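Long-range contact in CS6 fimbrial subunit B, CS6 fimbrial subunit A (PDB 4B9G), which probably serves as a pilin of the CS6 fimbriae that enterotoxigenic Escherichia coli uses for adhesion, here as an engineered fusion carrying a donor strand from its partner subunit: residues A[36-40]-A[155-159]. Numbering follows the deposited sequence.
Sequences SQLYT and PVSTT
Strands can meet through side chains without sharing a single backbone hydrogen bond, and this chain offers an example. Residues 36-40 belong to CssB; residues 155-159 lie in the CssA donor strand fused behind it to complement CssB, and their contact, made within the engineered fusion, is consistent with donor-strand complementation. Strand 21-28 pairs with both, parallel to the donor strand and antiparallel to 37-44, so the contact joins two strands sharing that neighbour in the buried interior of the beta fold. The donor segment is extended throughout, whereas 36-40 turns a corner at Leu-38 (phi/psi -91/-36) before extending at Tyr-39. The nearest CA pair is Leu-38 CA and Thr-158 CA, 5.5 Å apart. Tyr-39 takes chi1 p with chi2 near 83°, bringing a ring face under Val-156 (m): Val-156 CB sits 3.8 Å from the centroid of the Tyr-39 ring, 18° off the normal, a CH-pi contact, and Tyr-39 CE2 meets Val-156 CG2 at 3.6 Å. The phenol hydroxyl bonds instead to Tyr-82. Leu-38 (m, t) brings its CB 4.1 Å from Thr-158 CB (chi1 t). The CA-to-CB bond of Ser-157 points away, yet Ser-157 O faces Tyr-39 CB at 3.6 Å and is buried without a partner. Direct contact is thus apolar and CH-pi, while polar links run through Val-26, backbone-bonded to Leu-38 and accepting the Thr-158 OG1 hydrogen bond.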
ATOM      1  N   SER A  36     -11.829   6.939   1.225  1.00  9.92           N
ATOM      2  CA  SER A  36     -10.862   7.980   0.981  1.00 10.75           C
ATOM      3  C   SER A  36      -9.480   7.427   0.746  1.00  7.80           C
ATOM      4  O   SER A  36      -9.107   6.421   1.338  1.00  8.30           O
ATOM      5  CB  SER A  36     -10.805   9.037   2.065  1.00 17.91           C
ATOM      6  OG  SER A  36     -11.992   9.649   2.335  1.00 22.78           O
ATOM      7  N   GLN A  37      -8.739   8.103  -0.129  1.00  6.80           N
ATOM      8  CA  GLN A  37      -7.375   7.716  -0.389  1.00  6.66           C
ATOM      9  C   GLN A  37      -6.446   8.335   0.643  1.00  6.29           C
ATOM     10  O   GLN A  37      -6.399   9.557   0.825  1.00  9.08           O
ATOM     11  CB  GLN A  37      -6.940   8.165  -1.788  1.00  8.76           C
ATOM     12  CG  GLN A  37      -7.712   7.529  -2.914  1.00 10.62           C
ATOM     13  CD  GLN A  37      -7.360   8.158  -4.240  1.00 15.81           C
ATOM     14  OE1 GLN A  37      -6.235   8.054  -4.704  1.00 16.11           O
ATOM     15  NE2 GLN A  37      -8.310   8.846  -4.838  1.00 18.70           N
ATOM     16  N   LEU A  38      -5.658   7.501   1.321  1.00  5.14           N
ATOM     17  CA  LEU A  38      -4.721   7.957   2.350  1.00  5.37           C
ATOM     18  C   LEU A  38      -3.338   8.277   1.776  1.00  5.41           C
ATOM     19  O   LEU A  38      -2.659   9.197   2.263  1.00  6.18           O
ATOM     20  CB  LEU A  38      -4.610   6.925   3.448  1.00  5.89           C
ATOM     21  CG  LEU A  38      -5.926   6.560   4.139  1.00  6.04           C
ATOM     22  CD1 LEU A  38      -5.680   5.514   5.240  1.00  7.71           C
ATOM     23  CD2 LEU A  38      -6.649   7.787   4.694  1.00  7.64           C
ATOM     24  N   TYR A  39      -2.918   7.505   0.784  1.00  5.33           N
ATOM     25  CA  TYR A  39      -1.694   7.735   0.031  1.00  5.51           C
ATOM     26  C   TYR A  39      -1.838   6.994  -1.293  1.00  5.12           C
ATOM     27  O   TYR A  39      -2.712   6.126  -1.432  1.00  5.48           O
ATOM     28  CB  TYR A  39      -0.433   7.326   0.810  1.00  5.72           C
ATOM     29  CG  TYR A  39      -0.244   5.854   1.107  1.00  5.46           C
ATOM     30  CD1 TYR A  39       0.306   4.999   0.167  1.00  5.70           C
ATOM     31  CD2 TYR A  39      -0.581   5.324   2.345  1.00  5.49           C
ATOM     32  CE1 TYR A  39       0.539   3.653   0.458  1.00  6.39           C
ATOM     33  CE2 TYR A  39      -0.362   3.979   2.649  1.00  5.72           C
ATOM     34  CZ  TYR A  39       0.214   3.148   1.704  1.00  5.75           C
ATOM     35  OH  TYR A  39       0.483   1.822   1.954  1.00  5.96           O
ATOM     36  N   THR A  40      -0.978   7.324  -2.244  1.00  5.03           N
ATOM     37  CA  THR A  40      -0.938   6.588  -3.508  1.00  5.32           C
ATOM     38  C   THR A  40       0.501   6.109  -3.745  1.00  5.46           C
ATOM     39  O   THR A  40       1.470   6.564  -3.091  1.00  5.83           O
ATOM     40  CB  THR A  40      -1.485   7.411  -4.616  1.00  6.94           C
ATOM     41  OG1 THR A  40      -2.876   7.691  -4.539  1.00 12.49           O
ATOM     42  CG2 THR A  40      -0.675   8.483  -4.957  1.00  4.75           C
ATOM     43  N   PRO A 155       8.487   3.331   3.840  1.00  8.19           N
ATOM     44  CA  PRO A 155       7.686   4.185   4.734  1.00  7.90           C
ATOM     45  C   PRO A 155       6.568   4.900   3.980  1.00  7.37           C
ATOM     46  O   PRO A 155       6.805   5.437   2.889  1.00  7.83           O
ATOM     47  CB  PRO A 155       8.719   5.172   5.292  1.00  9.89           C
ATOM     48  CG  PRO A 155      10.043   4.463   5.160  1.00 11.88           C
ATOM     49  CD  PRO A 155       9.916   3.691   3.866  1.00  8.59           C
ATOM     50  N   VAL A 156       5.376   4.896   4.581  1.00  6.61           N
ATOM     51  CA  VAL A 156       4.193   5.524   4.017  1.00  6.61           C
ATOM     52  C   VAL A 156       3.499   6.345   5.112  1.00  7.07           C
ATOM     53  O   VAL A 156       3.658   6.052   6.303  1.00  7.67           O
ATOM     54  CB  VAL A 156       3.227   4.454   3.415  1.00  6.59           C
ATOM     55  CG1 VAL A 156       3.882   3.712   2.279  1.00  7.06           C
ATOM     56  CG2 VAL A 156       2.729   3.491   4.472  1.00  7.39           C
ATOM     57  N   SER A 157       2.707   7.335   4.703  1.00  6.89           N
ATOM     58  CA  SER A 157       1.999   8.177   5.665  1.00  7.04           C
ATOM     59  C   SER A 157       0.811   8.876   5.041  1.00  6.36           C
ATOM     60  O   SER A 157       0.681   8.967   3.810  1.00  6.64           O
ATOM     61  CB  SER A 157       2.933   9.239   6.269  1.00  8.14           C
ATOM     62  OG  SER A 157       3.302  10.213   5.313  1.00  9.23           O
ATOM     63  N   THR A 158      -0.038   9.368   5.935  1.00  6.51           N
ATOM     64  CA  THR A 158      -1.066  10.351   5.642  1.00  6.26           C
ATOM     65  C   THR A 158      -1.012  11.356   6.803  1.00  6.45           C
ATOM     66  O   THR A 158      -0.406  11.089   7.851  1.00  7.77           O
ATOM     67  CB  THR A 158      -2.458   9.675   5.509  1.00  7.86           C
ATOM     68  OG1 THR A 158      -3.449  10.602   5.052  1.00  8.25           O
ATOM     69  CG2 THR A 158      -2.939   9.100   6.819  1.00  8.16           C
ATOM     70  N   THR A 159      -1.638  12.513   6.624  1.00  7.44           N
ATOM     71  CA  THR A 159      -1.644  13.523   7.673  1.00  7.21           C
ATOM     72  C   THR A 159      -3.049  14.110   7.835  1.00  7.15           C
ATOM     73  O   THR A 159      -3.863  14.164   6.885  1.00  8.21           O
ATOM     74  CB  THR A 159      -0.675  14.612   7.351  1.00 10.05           C
ATOM     75  OG1 THR A 159       0.701  14.240   7.350  1.00 13.34           O
ATOM     76  CG2 THR A 159      -1.137  15.546   6.421  1.00  7.60           C
TER